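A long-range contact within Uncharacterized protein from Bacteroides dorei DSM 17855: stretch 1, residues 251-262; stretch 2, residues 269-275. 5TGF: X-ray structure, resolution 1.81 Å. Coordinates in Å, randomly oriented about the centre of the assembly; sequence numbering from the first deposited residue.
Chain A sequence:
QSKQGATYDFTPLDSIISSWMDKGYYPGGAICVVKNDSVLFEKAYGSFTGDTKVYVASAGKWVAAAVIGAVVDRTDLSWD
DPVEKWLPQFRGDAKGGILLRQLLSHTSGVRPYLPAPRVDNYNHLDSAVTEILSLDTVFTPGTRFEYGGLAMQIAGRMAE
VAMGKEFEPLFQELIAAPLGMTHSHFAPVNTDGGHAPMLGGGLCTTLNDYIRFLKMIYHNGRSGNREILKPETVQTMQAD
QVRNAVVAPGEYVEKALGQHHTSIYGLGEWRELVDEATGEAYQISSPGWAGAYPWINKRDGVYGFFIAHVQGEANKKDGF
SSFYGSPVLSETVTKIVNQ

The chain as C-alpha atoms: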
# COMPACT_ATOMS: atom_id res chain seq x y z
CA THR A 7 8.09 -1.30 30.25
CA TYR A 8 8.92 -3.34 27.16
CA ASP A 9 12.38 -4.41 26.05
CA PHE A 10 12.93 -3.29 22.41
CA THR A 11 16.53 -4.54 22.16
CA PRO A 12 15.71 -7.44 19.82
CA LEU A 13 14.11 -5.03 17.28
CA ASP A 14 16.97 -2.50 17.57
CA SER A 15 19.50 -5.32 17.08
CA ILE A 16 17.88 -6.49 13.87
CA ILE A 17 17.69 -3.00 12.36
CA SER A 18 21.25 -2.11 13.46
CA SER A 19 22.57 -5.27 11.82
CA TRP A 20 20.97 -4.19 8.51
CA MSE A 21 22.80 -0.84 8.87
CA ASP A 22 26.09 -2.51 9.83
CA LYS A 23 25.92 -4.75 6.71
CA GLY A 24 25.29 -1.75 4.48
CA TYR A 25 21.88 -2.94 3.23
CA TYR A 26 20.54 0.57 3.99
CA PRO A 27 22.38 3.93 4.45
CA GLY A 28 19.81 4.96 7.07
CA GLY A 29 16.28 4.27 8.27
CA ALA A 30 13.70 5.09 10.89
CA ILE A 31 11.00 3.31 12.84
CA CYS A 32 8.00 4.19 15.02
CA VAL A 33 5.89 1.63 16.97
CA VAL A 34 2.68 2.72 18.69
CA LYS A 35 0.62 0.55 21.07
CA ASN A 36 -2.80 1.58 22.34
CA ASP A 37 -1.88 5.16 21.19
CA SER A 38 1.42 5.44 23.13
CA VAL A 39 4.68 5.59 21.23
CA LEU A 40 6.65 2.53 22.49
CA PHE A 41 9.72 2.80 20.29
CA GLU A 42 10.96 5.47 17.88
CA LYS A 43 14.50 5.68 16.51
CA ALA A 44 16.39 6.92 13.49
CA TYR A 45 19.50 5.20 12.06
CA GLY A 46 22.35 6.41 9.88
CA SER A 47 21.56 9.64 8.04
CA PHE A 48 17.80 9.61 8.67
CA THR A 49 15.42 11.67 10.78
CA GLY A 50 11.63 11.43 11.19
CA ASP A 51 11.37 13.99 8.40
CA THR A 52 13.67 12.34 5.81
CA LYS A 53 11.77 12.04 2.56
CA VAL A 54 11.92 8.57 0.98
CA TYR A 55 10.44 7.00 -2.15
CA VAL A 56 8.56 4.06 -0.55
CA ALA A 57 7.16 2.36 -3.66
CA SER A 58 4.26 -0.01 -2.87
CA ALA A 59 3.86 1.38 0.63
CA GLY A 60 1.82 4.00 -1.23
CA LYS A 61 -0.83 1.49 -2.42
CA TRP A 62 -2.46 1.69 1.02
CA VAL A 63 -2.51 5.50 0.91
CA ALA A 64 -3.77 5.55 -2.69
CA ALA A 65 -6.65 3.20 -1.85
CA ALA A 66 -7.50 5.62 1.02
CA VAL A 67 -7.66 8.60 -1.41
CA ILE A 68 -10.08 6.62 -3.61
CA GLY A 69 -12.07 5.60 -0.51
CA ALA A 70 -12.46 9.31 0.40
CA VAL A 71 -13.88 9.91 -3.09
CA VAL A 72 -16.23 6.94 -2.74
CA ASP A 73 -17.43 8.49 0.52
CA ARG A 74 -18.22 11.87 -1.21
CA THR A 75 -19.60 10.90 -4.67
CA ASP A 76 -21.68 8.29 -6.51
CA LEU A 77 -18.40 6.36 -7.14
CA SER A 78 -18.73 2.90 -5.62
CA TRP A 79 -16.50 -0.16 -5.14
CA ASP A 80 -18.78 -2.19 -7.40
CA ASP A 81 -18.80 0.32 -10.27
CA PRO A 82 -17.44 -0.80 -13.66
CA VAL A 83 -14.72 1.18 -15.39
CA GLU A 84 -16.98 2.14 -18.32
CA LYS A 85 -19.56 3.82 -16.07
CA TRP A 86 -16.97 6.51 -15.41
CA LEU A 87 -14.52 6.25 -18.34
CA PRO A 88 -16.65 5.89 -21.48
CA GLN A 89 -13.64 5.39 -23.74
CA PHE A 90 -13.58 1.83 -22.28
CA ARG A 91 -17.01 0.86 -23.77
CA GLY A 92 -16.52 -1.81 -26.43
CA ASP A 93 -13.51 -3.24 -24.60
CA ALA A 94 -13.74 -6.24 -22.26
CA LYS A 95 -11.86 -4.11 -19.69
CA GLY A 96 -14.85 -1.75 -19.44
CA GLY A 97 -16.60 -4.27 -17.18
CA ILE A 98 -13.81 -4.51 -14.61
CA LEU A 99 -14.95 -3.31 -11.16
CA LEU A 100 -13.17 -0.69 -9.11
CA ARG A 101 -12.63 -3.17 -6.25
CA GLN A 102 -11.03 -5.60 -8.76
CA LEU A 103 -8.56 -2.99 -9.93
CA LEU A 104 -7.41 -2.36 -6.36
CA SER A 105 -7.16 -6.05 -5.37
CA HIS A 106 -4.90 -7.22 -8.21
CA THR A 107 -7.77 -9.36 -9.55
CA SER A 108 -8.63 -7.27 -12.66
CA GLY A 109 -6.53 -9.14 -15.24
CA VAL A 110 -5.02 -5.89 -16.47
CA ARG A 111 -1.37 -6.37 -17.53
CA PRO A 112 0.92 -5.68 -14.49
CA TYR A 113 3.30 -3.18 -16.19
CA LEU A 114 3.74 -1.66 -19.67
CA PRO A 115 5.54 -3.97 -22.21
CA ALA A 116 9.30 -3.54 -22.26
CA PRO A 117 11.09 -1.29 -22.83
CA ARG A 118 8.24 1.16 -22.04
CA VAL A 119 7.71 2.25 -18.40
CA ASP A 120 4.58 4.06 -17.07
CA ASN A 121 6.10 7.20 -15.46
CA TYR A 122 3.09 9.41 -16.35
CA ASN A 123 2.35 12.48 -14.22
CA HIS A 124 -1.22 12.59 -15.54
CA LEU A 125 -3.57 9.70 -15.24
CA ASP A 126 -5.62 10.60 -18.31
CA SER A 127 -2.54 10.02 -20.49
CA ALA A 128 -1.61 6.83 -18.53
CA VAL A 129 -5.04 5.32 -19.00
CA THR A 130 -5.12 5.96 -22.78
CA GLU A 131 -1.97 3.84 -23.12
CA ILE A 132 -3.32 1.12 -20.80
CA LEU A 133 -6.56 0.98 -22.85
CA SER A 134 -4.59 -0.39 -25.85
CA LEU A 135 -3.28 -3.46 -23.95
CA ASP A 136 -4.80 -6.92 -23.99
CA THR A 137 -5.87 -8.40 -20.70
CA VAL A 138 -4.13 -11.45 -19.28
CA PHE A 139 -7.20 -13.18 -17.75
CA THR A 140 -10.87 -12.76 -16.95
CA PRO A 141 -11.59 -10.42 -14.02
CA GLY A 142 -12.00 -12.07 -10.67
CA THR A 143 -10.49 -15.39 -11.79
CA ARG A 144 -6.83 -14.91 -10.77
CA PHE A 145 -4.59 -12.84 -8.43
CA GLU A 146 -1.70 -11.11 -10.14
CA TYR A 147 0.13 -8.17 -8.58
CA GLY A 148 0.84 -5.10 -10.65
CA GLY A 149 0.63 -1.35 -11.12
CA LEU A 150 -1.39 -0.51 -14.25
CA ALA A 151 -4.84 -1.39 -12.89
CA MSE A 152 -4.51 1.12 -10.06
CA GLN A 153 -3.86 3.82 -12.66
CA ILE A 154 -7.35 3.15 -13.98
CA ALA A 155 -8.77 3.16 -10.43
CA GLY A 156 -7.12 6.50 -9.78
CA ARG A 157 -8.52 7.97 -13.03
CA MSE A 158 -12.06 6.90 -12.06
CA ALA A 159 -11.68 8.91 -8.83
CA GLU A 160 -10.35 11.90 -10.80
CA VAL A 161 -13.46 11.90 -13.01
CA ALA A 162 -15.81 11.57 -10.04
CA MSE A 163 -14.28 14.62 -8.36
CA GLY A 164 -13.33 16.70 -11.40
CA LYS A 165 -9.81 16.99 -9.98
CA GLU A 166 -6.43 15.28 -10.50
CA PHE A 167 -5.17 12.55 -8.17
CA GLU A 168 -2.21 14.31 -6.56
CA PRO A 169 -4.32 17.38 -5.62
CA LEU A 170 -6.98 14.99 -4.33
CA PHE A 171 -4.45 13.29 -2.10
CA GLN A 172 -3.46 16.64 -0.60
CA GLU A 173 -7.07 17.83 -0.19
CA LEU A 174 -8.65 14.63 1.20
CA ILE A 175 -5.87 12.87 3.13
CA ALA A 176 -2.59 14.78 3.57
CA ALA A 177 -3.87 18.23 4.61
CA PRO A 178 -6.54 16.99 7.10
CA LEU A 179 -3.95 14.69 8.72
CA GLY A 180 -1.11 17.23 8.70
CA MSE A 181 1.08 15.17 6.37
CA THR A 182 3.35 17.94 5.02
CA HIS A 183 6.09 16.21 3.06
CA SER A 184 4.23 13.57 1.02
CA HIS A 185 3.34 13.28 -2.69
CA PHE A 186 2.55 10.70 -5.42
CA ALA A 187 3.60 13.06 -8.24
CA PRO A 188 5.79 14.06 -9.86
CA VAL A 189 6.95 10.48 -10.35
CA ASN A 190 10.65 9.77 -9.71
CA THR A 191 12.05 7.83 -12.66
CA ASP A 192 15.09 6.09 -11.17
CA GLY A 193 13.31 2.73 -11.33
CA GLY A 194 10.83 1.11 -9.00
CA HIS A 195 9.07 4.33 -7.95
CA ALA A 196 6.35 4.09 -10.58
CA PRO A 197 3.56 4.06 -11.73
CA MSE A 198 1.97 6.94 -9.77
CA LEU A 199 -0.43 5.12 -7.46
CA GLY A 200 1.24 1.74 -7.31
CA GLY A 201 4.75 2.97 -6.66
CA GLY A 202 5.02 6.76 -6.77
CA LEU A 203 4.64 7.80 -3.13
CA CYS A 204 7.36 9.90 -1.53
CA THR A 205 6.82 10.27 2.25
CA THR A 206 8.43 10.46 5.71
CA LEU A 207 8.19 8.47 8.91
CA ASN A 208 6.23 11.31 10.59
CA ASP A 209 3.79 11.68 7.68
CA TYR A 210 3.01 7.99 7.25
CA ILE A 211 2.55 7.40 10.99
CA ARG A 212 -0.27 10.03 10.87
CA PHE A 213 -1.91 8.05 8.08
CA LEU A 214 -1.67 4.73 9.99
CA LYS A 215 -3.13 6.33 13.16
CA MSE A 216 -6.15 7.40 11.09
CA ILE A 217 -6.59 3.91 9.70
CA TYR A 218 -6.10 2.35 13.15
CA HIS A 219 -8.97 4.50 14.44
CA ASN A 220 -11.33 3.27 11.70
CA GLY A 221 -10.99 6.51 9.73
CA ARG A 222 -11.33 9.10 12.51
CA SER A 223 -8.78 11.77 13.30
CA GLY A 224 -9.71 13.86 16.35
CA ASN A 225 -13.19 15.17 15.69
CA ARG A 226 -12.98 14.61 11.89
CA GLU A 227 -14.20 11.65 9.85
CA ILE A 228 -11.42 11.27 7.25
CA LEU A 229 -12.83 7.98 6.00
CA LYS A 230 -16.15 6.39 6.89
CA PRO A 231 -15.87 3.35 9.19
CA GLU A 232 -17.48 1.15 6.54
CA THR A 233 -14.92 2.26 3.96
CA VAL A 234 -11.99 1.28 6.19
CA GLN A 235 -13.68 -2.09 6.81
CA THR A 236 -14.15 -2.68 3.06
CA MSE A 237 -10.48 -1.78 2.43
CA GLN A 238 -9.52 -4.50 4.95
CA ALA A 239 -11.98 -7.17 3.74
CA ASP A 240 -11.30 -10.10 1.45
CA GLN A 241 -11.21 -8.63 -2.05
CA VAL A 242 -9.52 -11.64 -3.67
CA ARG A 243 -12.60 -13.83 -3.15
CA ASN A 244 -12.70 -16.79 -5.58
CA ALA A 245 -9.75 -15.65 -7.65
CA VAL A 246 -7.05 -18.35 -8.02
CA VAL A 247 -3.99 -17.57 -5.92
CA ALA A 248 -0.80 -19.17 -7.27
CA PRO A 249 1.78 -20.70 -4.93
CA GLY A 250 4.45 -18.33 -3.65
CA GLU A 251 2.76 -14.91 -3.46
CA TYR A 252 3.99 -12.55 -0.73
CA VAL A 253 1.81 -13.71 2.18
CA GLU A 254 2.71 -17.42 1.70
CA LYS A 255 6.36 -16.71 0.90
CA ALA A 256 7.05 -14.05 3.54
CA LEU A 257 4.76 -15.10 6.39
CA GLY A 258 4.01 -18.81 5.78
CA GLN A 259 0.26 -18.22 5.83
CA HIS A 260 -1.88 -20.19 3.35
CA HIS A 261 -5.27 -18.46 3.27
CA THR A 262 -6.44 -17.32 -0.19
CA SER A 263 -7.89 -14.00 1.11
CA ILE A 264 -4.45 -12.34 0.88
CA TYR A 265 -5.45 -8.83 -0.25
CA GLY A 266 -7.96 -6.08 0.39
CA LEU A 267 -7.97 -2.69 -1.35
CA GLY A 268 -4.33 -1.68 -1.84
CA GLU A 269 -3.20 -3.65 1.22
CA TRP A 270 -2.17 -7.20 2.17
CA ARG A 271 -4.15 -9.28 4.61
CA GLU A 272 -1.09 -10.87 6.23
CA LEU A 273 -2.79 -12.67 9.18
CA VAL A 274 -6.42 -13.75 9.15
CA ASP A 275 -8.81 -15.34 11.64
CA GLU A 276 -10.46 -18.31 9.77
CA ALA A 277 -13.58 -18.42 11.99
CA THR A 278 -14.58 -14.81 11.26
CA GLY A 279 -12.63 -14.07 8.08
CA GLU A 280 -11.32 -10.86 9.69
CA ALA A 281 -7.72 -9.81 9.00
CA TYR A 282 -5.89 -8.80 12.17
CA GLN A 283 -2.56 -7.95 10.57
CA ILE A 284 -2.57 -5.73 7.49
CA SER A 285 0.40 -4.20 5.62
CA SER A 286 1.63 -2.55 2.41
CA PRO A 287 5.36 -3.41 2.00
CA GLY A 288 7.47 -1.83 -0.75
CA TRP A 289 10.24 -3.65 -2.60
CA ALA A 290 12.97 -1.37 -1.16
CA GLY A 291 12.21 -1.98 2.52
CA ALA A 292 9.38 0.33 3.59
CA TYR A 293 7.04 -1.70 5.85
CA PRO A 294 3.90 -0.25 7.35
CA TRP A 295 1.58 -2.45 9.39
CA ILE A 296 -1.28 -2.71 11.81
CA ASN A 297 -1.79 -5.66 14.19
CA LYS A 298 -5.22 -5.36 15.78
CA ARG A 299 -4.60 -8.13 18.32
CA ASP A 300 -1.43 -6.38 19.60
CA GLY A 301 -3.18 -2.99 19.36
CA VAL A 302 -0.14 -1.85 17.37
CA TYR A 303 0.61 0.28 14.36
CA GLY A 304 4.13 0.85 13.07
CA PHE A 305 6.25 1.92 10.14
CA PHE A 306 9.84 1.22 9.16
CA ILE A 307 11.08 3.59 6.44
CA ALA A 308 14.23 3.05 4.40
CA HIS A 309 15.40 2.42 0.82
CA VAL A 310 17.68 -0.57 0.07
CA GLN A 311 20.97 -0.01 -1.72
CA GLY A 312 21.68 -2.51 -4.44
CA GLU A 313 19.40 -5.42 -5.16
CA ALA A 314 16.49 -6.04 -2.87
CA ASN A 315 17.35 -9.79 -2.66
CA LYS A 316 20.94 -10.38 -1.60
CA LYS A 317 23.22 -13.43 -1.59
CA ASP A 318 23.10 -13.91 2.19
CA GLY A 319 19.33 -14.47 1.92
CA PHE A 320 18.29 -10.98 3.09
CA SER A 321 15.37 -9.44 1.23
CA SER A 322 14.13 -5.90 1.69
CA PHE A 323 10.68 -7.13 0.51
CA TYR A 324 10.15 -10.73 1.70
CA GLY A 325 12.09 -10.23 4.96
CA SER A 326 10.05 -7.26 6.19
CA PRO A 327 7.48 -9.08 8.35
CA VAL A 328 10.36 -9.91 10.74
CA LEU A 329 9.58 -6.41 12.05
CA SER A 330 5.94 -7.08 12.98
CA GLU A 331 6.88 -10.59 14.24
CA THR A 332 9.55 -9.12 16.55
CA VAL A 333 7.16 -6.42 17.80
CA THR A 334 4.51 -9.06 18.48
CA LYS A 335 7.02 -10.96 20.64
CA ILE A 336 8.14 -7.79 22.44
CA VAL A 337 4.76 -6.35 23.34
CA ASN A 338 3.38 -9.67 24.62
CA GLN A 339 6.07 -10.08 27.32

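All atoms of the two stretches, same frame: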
# COMPACT_ATOMS: atom_id res chain seq x y z
N GLU A 251 2.96 -16.36 -3.56
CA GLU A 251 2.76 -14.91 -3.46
C GLU A 251 3.27 -14.46 -2.08
O GLU A 251 3.59 -15.28 -1.21
CB GLU A 251 1.28 -14.55 -3.66
CG GLU A 251 0.69 -15.02 -4.98
CD GLU A 251 1.18 -14.27 -6.21
OE1 GLU A 251 1.81 -13.20 -6.11
OE2 GLU A 251 0.98 -14.80 -7.33
N TYR A 252 3.33 -13.15 -1.89
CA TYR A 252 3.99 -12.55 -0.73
C TYR A 252 3.55 -13.10 0.62
O TYR A 252 4.39 -13.39 1.46
CB TYR A 252 3.85 -11.03 -0.77
CG TYR A 252 4.24 -10.37 0.53
CD1 TYR A 252 5.57 -10.04 0.84
CD2 TYR A 252 3.28 -10.08 1.44
CE1 TYR A 252 5.86 -9.43 2.04
CE2 TYR A 252 3.57 -9.46 2.62
CZ TYR A 252 4.86 -9.19 2.94
OH TYR A 252 5.06 -8.67 4.22
N VAL A 253 2.26 -13.26 0.85
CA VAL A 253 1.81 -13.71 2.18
C VAL A 253 2.32 -15.14 2.50
O VAL A 253 2.79 -15.42 3.64
CB VAL A 253 0.29 -13.55 2.33
CG1 VAL A 253 -0.24 -14.34 3.51
CG2 VAL A 253 -0.10 -12.08 2.44
N GLU A 254 2.24 -16.03 1.52
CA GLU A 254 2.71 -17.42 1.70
C GLU A 254 4.24 -17.47 1.82
O GLU A 254 4.76 -18.07 2.76
CB GLU A 254 2.26 -18.35 0.54
CG GLU A 254 2.86 -19.79 0.63
CD GLU A 254 2.71 -20.62 -0.67
OE1 GLU A 254 1.63 -20.52 -1.30
OE2 GLU A 254 3.66 -21.34 -1.12
N LYS A 255 4.91 -16.71 0.97
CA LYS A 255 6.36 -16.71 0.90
C LYS A 255 7.03 -16.00 2.07
O LYS A 255 8.01 -16.48 2.61
CB LYS A 255 6.82 -16.07 -0.42
CG LYS A 255 8.31 -16.19 -0.64
CD LYS A 255 8.69 -16.00 -2.09
CE LYS A 255 10.17 -15.71 -2.20
NZ LYS A 255 10.54 -15.37 -3.60
N ALA A 256 6.48 -14.87 2.47
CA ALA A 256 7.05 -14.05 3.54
C ALA A 256 6.58 -14.40 4.94
O ALA A 256 7.34 -14.23 5.91
CB ALA A 256 6.79 -12.56 3.26
N LEU A 257 5.32 -14.81 5.09
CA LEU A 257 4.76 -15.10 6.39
C LEU A 257 4.40 -16.56 6.64
O LEU A 257 3.96 -16.91 7.74
CB LEU A 257 3.54 -14.20 6.69
CG LEU A 257 3.80 -12.70 6.72
CD1 LEU A 257 3.30 -12.00 5.47
CD2 LEU A 257 3.19 -12.09 7.95
N GLY A 258 4.43 -17.40 5.60
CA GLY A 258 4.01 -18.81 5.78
C GLY A 258 2.54 -19.04 5.99
O GLY A 258 2.13 -20.08 6.53
N GLN A 259 1.70 -18.07 5.63
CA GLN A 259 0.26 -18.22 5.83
C GLN A 259 -0.36 -18.67 4.51
O GLN A 259 0.01 -18.16 3.42
CB GLN A 259 -0.36 -16.91 6.27
CG GLN A 259 0.33 -16.25 7.46
CD GLN A 259 0.27 -17.09 8.74
OE1 GLN A 259 -0.78 -17.23 9.33
NE2 GLN A 259 1.39 -17.65 9.13
N HIS A 260 -1.37 -19.54 4.58
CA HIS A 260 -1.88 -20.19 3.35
C HIS A 260 -3.34 -19.88 2.98
O HIS A 260 -3.90 -20.50 2.06
CB HIS A 260 -1.71 -21.72 3.46
CG HIS A 260 -0.32 -22.15 3.83
ND1 HIS A 260 0.72 -22.13 2.93
CD2 HIS A 260 0.19 -22.66 4.97
CE1 HIS A 260 1.82 -22.53 3.52
NE2 HIS A 260 1.52 -22.88 4.76
N HIS A 261 -3.96 -18.93 3.66
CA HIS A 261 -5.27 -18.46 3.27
C HIS A 261 -5.23 -17.88 1.85
O HIS A 261 -4.18 -17.42 1.38
CB HIS A 261 -5.85 -17.45 4.28
CG HIS A 261 -4.99 -16.25 4.50
ND1 HIS A 261 -3.83 -16.29 5.24
CD2 HIS A 261 -5.13 -14.96 4.10
CE1 HIS A 261 -3.29 -15.09 5.29
NE2 HIS A 261 -4.05 -14.26 4.59
N THR A 262 -6.39 -17.87 1.18
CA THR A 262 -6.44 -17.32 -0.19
C THR A 262 -6.83 -15.84 -0.16
O THR A 262 -6.62 -15.15 -1.15
CB THR A 262 -7.48 -18.08 -1.09
OG1 THR A 262 -8.77 -17.94 -0.53
CG2 THR A 262 -7.15 -19.50 -1.19
N GLU A 269 -3.83 -3.22 -0.01
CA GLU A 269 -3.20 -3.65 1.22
C GLU A 269 -3.28 -5.18 1.34
O GLU A 269 -4.29 -5.81 0.92
CB GLU A 269 -3.87 -2.99 2.42
CG GLU A 269 -5.36 -3.30 2.58
CD GLU A 269 -6.13 -2.13 3.23
OE1 GLU A 269 -6.46 -2.20 4.44
OE2 GLU A 269 -6.35 -1.09 2.54
N TRP A 270 -2.23 -5.76 1.92
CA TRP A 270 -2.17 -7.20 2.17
C TRP A 270 -2.84 -7.54 3.49
O TRP A 270 -2.64 -6.85 4.52
CB TRP A 270 -0.71 -7.72 2.23
CG TRP A 270 0.09 -7.54 0.96
CD1 TRP A 270 0.88 -6.46 0.62
CD2 TRP A 270 0.23 -8.47 -0.10
NE1 TRP A 270 1.42 -6.65 -0.62
CE2 TRP A 270 1.04 -7.88 -1.08
CE3 TRP A 270 -0.35 -9.73 -0.38
CZ2 TRP A 270 1.33 -8.50 -2.30
CZ3 TRP A 270 -0.03 -10.36 -1.59
CH2 TRP A 270 0.79 -9.76 -2.52
N ARG A 271 -3.61 -8.61 3.45
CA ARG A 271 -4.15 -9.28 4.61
C ARG A 271 -3.19 -10.37 5.09
O ARG A 271 -3.20 -11.48 4.60
CB ARG A 271 -5.53 -9.84 4.28
CG ARG A 271 -6.55 -8.75 3.92
CD ARG A 271 -7.90 -9.26 3.39
NE ARG A 271 -8.31 -10.57 3.90
CZ ARG A 271 -9.26 -10.84 4.79
NH1 ARG A 271 -9.93 -9.89 5.43
NH2 ARG A 271 -9.50 -12.09 5.07
N GLU A 272 -2.21 -9.98 5.91
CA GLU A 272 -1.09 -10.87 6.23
C GLU A 272 -1.53 -11.98 7.21
O GLU A 272 -1.12 -13.13 7.04
CB GLU A 272 0.07 -10.11 6.86
CG GLU A 272 0.77 -9.15 5.92
CD GLU A 272 2.05 -8.57 6.51
OE1 GLU A 272 2.17 -8.46 7.73
OE2 GLU A 272 2.91 -8.15 5.72
N LEU A 273 -2.31 -11.65 8.23
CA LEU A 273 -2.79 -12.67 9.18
C LEU A 273 -4.31 -12.55 9.28
O LEU A 273 -4.86 -11.43 9.50
CB LEU A 273 -2.17 -12.46 10.56
CG LEU A 273 -0.66 -12.40 10.65
CD1 LEU A 273 -0.21 -12.03 12.08
CD2 LEU A 273 -0.09 -13.74 10.22
N VAL A 274 -4.97 -13.71 9.23
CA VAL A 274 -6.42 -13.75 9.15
C VAL A 274 -6.97 -14.77 10.13
O VAL A 274 -6.36 -15.82 10.36
CB VAL A 274 -6.86 -14.07 7.70
CG1 VAL A 274 -8.35 -14.27 7.60
CG2 VAL A 274 -6.49 -12.93 6.76
N ASP A 275 -8.07 -14.40 10.78
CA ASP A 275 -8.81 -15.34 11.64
C ASP A 275 -9.83 -16.12 10.76
O ASP A 275 -10.78 -15.54 10.25
CB ASP A 275 -9.52 -14.58 12.75
CG ASP A 275 -10.38 -15.49 13.63
OD1 ASP A 275 -9.82 -16.38 14.29
OD2 ASP A 275 -11.63 -15.35 13.61
O HOH W 1 -3.22 -16.14 9.16

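Stretch 1 opens with Glu 251 at the N-cap position, followed by a short helix, 252-257. The helix runs alongside strand 270-272 at an angle of 40° between their N-to-C directions, with the axes 9.0 Å apart at closest approach.

Tyr 252 makes three kinds of contact. Its CB lies over the face of the Trp 270 six-membered ring, 3.9 Å from the ring centroid, a CH-pi contact. Its own ring forms an edge-to-face pair with the five-membered ring of Trp 270, with planes at 50°. The hydroxyl reaches further along stretch 2. Tyr 252 OH donates a hydrogen bond to Glu 272 OE2 at 2.7 Å, with the carboxylate oxygen near the plane of the tyrosine ring.

Val 253 packs its CG2 against Trp 270 CE3 at 3.7 Å. Its CA is 5.7 Å from the CA of Glu 272, so the backbones come close here. Glu 254, Lys 255 and Ala 256 make no contact with stretch 2.

Leu 257 returns to the contact. Its CD2 is 4.3 Å from Leu 273 CD2, a loose apolar approach. Gly 258 then leaves the helix with positive phi, a conformation that favours glycine.

Gln 259 folds back, and its NE2 donates to Leu 257 O at 3.0 Å. Its OE1 accepts a hydrogen bond from water 1, which in turn accepts one from Val 274 N. The water thus bridges the stretches. Gln 259 CG lies 3.5 Å from Glu 272 O, a buried carbonyl oxygen with no hydrogen-bond partner in the model.

His 260 is out of reach of stretch 2. His 261 NE2 donates to Arg 271 O at 2.9 Å, and the N-H...acceptor angle of 163° is nearly straight. Val 274 covers one face of the imidazole, with its CB 4.2 Å from the His 261 ring centroid.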